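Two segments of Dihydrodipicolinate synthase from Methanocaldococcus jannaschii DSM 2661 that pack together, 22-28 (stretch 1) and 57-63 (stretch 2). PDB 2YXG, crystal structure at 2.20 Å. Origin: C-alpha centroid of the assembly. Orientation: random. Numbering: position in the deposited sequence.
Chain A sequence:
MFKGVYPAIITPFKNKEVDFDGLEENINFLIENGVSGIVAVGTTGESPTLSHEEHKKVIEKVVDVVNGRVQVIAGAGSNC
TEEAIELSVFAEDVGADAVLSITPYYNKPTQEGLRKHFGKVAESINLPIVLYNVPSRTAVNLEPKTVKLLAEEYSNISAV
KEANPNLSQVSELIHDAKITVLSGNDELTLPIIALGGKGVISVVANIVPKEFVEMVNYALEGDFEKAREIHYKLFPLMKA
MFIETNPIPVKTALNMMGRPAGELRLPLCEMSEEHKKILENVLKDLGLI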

# COMPACT_ATOMS: atom_id res chain seq x y z
N GLY A 22 30.30 11.67 -25.47
CA GLY A 22 28.85 11.62 -25.59
C GLY A 22 28.22 12.47 -24.52
O GLY A 22 27.27 13.23 -24.79
N LEU A 23 28.79 12.36 -23.32
CA LEU A 23 28.42 13.14 -22.16
C LEU A 23 28.50 14.66 -22.44
O LEU A 23 27.54 15.41 -22.20
CB LEU A 23 29.27 12.73 -20.95
CG LEU A 23 28.99 13.28 -19.55
CD1 LEU A 23 27.63 12.77 -18.99
CD2 LEU A 23 30.10 12.86 -18.64
N GLU A 24 29.62 15.11 -22.99
CA GLU A 24 29.80 16.51 -23.37
C GLU A 24 28.72 17.02 -24.33
O GLU A 24 28.11 18.08 -24.12
CB GLU A 24 31.15 16.68 -24.06
CG GLU A 24 31.50 18.11 -24.42
CD GLU A 24 32.98 18.28 -24.77
OE1 GLU A 24 33.62 17.31 -25.28
OE2 GLU A 24 33.52 19.36 -24.52
N GLU A 25 28.53 16.24 -25.39
CA GLU A 25 27.55 16.49 -26.40
C GLU A 25 26.14 16.54 -25.80
O GLU A 25 25.33 17.42 -26.15
CB GLU A 25 27.72 15.45 -27.52
CG GLU A 25 26.42 14.92 -28.09
CD GLU A 25 26.58 14.13 -29.41
OE1 GLU A 25 27.64 13.47 -29.67
OE2 GLU A 25 25.59 14.19 -30.19
N ASN A 26 25.83 15.64 -24.86
CA ASN A 26 24.50 15.72 -24.17
C ASN A 26 24.37 17.00 -23.37
O ASN A 26 23.37 17.70 -23.43
CB ASN A 26 24.23 14.53 -23.26
CG ASN A 26 23.96 13.29 -23.99
OD1 ASN A 26 23.61 13.32 -25.15
ND2 ASN A 26 24.12 12.15 -23.31
N ILE A 27 25.43 17.32 -22.63
CA ILE A 27 25.44 18.56 -21.85
C ILE A 27 25.17 19.80 -22.67
O ILE A 27 24.26 20.58 -22.35
CB ILE A 27 26.71 18.70 -21.05
CG1 ILE A 27 26.74 17.54 -20.03
CG2 ILE A 27 26.74 20.07 -20.31
CD1 ILE A 27 27.99 17.42 -19.20
N ASN A 28 25.92 19.97 -23.73
CA ASN A 28 25.70 21.15 -24.61
C ASN A 28 24.34 21.15 -25.28
O ASN A 28 23.74 22.22 -25.43
CB ASN A 28 26.79 21.20 -25.69
CG ASN A 28 28.10 21.61 -25.13
OD1 ASN A 28 29.14 21.07 -25.51
ND2 ASN A 28 28.07 22.59 -24.21
N LYS A 57 34.88 11.11 -11.79
CA LYS A 57 35.29 11.60 -13.08
C LYS A 57 34.07 12.11 -13.79
O LYS A 57 34.18 13.06 -14.54
CB LYS A 57 35.92 10.50 -13.94
CG LYS A 57 37.32 10.03 -13.60
CD LYS A 57 38.34 11.13 -13.88
CE LYS A 57 39.11 10.93 -15.21
NZ LYS A 57 40.23 11.97 -15.30
N VAL A 58 32.91 11.45 -13.62
CA VAL A 58 31.69 12.00 -14.30
C VAL A 58 31.35 13.39 -13.78
O VAL A 58 31.12 14.26 -14.59
CB VAL A 58 30.44 11.09 -14.25
CG1 VAL A 58 29.23 11.88 -14.82
CG2 VAL A 58 30.65 9.81 -15.05
N ILE A 59 31.30 13.60 -12.47
CA ILE A 59 31.03 14.95 -11.93
C ILE A 59 32.04 16.00 -12.45
O ILE A 59 31.67 17.10 -12.92
CB ILE A 59 30.94 14.95 -10.37
CG1 ILE A 59 29.66 14.23 -9.90
CG2 ILE A 59 30.90 16.40 -9.81
CD1 ILE A 59 29.67 13.81 -8.44
N GLU A 60 33.32 15.62 -12.41
CA GLU A 60 34.44 16.41 -12.93
C GLU A 60 34.18 16.79 -14.38
O GLU A 60 34.29 17.97 -14.75
CB GLU A 60 35.72 15.57 -12.84
CG GLU A 60 37.00 16.38 -12.55
CD GLU A 60 38.26 15.81 -13.22
OE1 GLU A 60 38.16 14.95 -14.15
OE2 GLU A 60 39.37 16.24 -12.82
N LYS A 61 33.80 15.82 -15.22
CA LYS A 61 33.56 16.13 -16.63
C LYS A 61 32.40 17.14 -16.76
O LYS A 61 32.46 18.13 -17.53
CB LYS A 61 33.35 14.87 -17.44
CG LYS A 61 33.05 15.13 -18.94
CD LYS A 61 34.38 15.33 -19.74
CE LYS A 61 34.12 15.94 -21.13
NZ LYS A 61 35.37 15.99 -21.95
N VAL A 62 31.36 16.94 -15.94
CA VAL A 62 30.19 17.83 -16.02
C VAL A 62 30.52 19.30 -15.62
O VAL A 62 30.12 20.26 -16.31
CB VAL A 62 29.00 17.26 -15.19
CG1 VAL A 62 27.81 18.22 -15.23
CG2 VAL A 62 28.59 15.90 -15.78
N VAL A 63 31.19 19.45 -14.48
CA VAL A 63 31.66 20.78 -14.02
C VAL A 63 32.46 21.49 -15.13
O VAL A 63 32.13 22.62 -15.48
CB VAL A 63 32.50 20.70 -12.72
CG1 VAL A 63 33.25 22.02 -12.43
CG2 VAL A 63 31.63 20.31 -11.56
O HOH W 1 35.17 15.11 -24.38

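Two helices that cross at a moderate angle usually meet through one narrow stripe of side chains, apolar where the contact is buried and polar where it reaches solvent. The segments 22-28 and 57-63 of dihydrodipicolinate synthase illustrate the pattern. Their axes approach to 10.2 Å, with 44° between their N-to-C directions, and a modest 265 Å² is buried between them.

Along the second helix, Lys57 stays out of reach of the first; its ammonium makes a long salt bridge within its own helix, Lys57 NZ lying 3.8 Å from Glu60 OE1. Contact begins at Val58, whose CA-to-CB bond points sideways and whose CG1 packs 4.0 Å from Leu23 CD2. Ile59 points away, and Glu60 is again out of reach.

One helical turn after Lys57, Lys61 points toward the partner and serves two chemistries at once. Its aliphatic portion lies against Leu23, with Lys61 CG 3.7 Å from Leu23 CD2, the closest approach in the contact. Beyond chi2, in the p well, chi3 and chi4 are both t, so the outer chain is extended and carries its ammonium past Leu23 to the neighbourhood of Glu24. The direct salt bridge is long, 4.0 Å from Lys61 NZ to Glu24 OE1, and a water closes the gap: it accepts a hydrogen bond from Lys61 NZ at 2.6 Å and donates one to Glu24 OE1 at 2.8 Å.

Val62 returns to apolar packing. Its CA is 7.5 Å from the CA of Glu24, yet its side chain meets Leu23 and Ile27 instead: Val62 CG2 lies 3.8 Å from Ile27 CD1 and, more loosely, 4.4 Å from Leu23 CD2. Val63 then points away. The touching residues Val58, Lys61 and Val62 thus follow the helical repeat, as do Leu23 and Ile27, four residues apart. No direct hydrogen bond joins the helices.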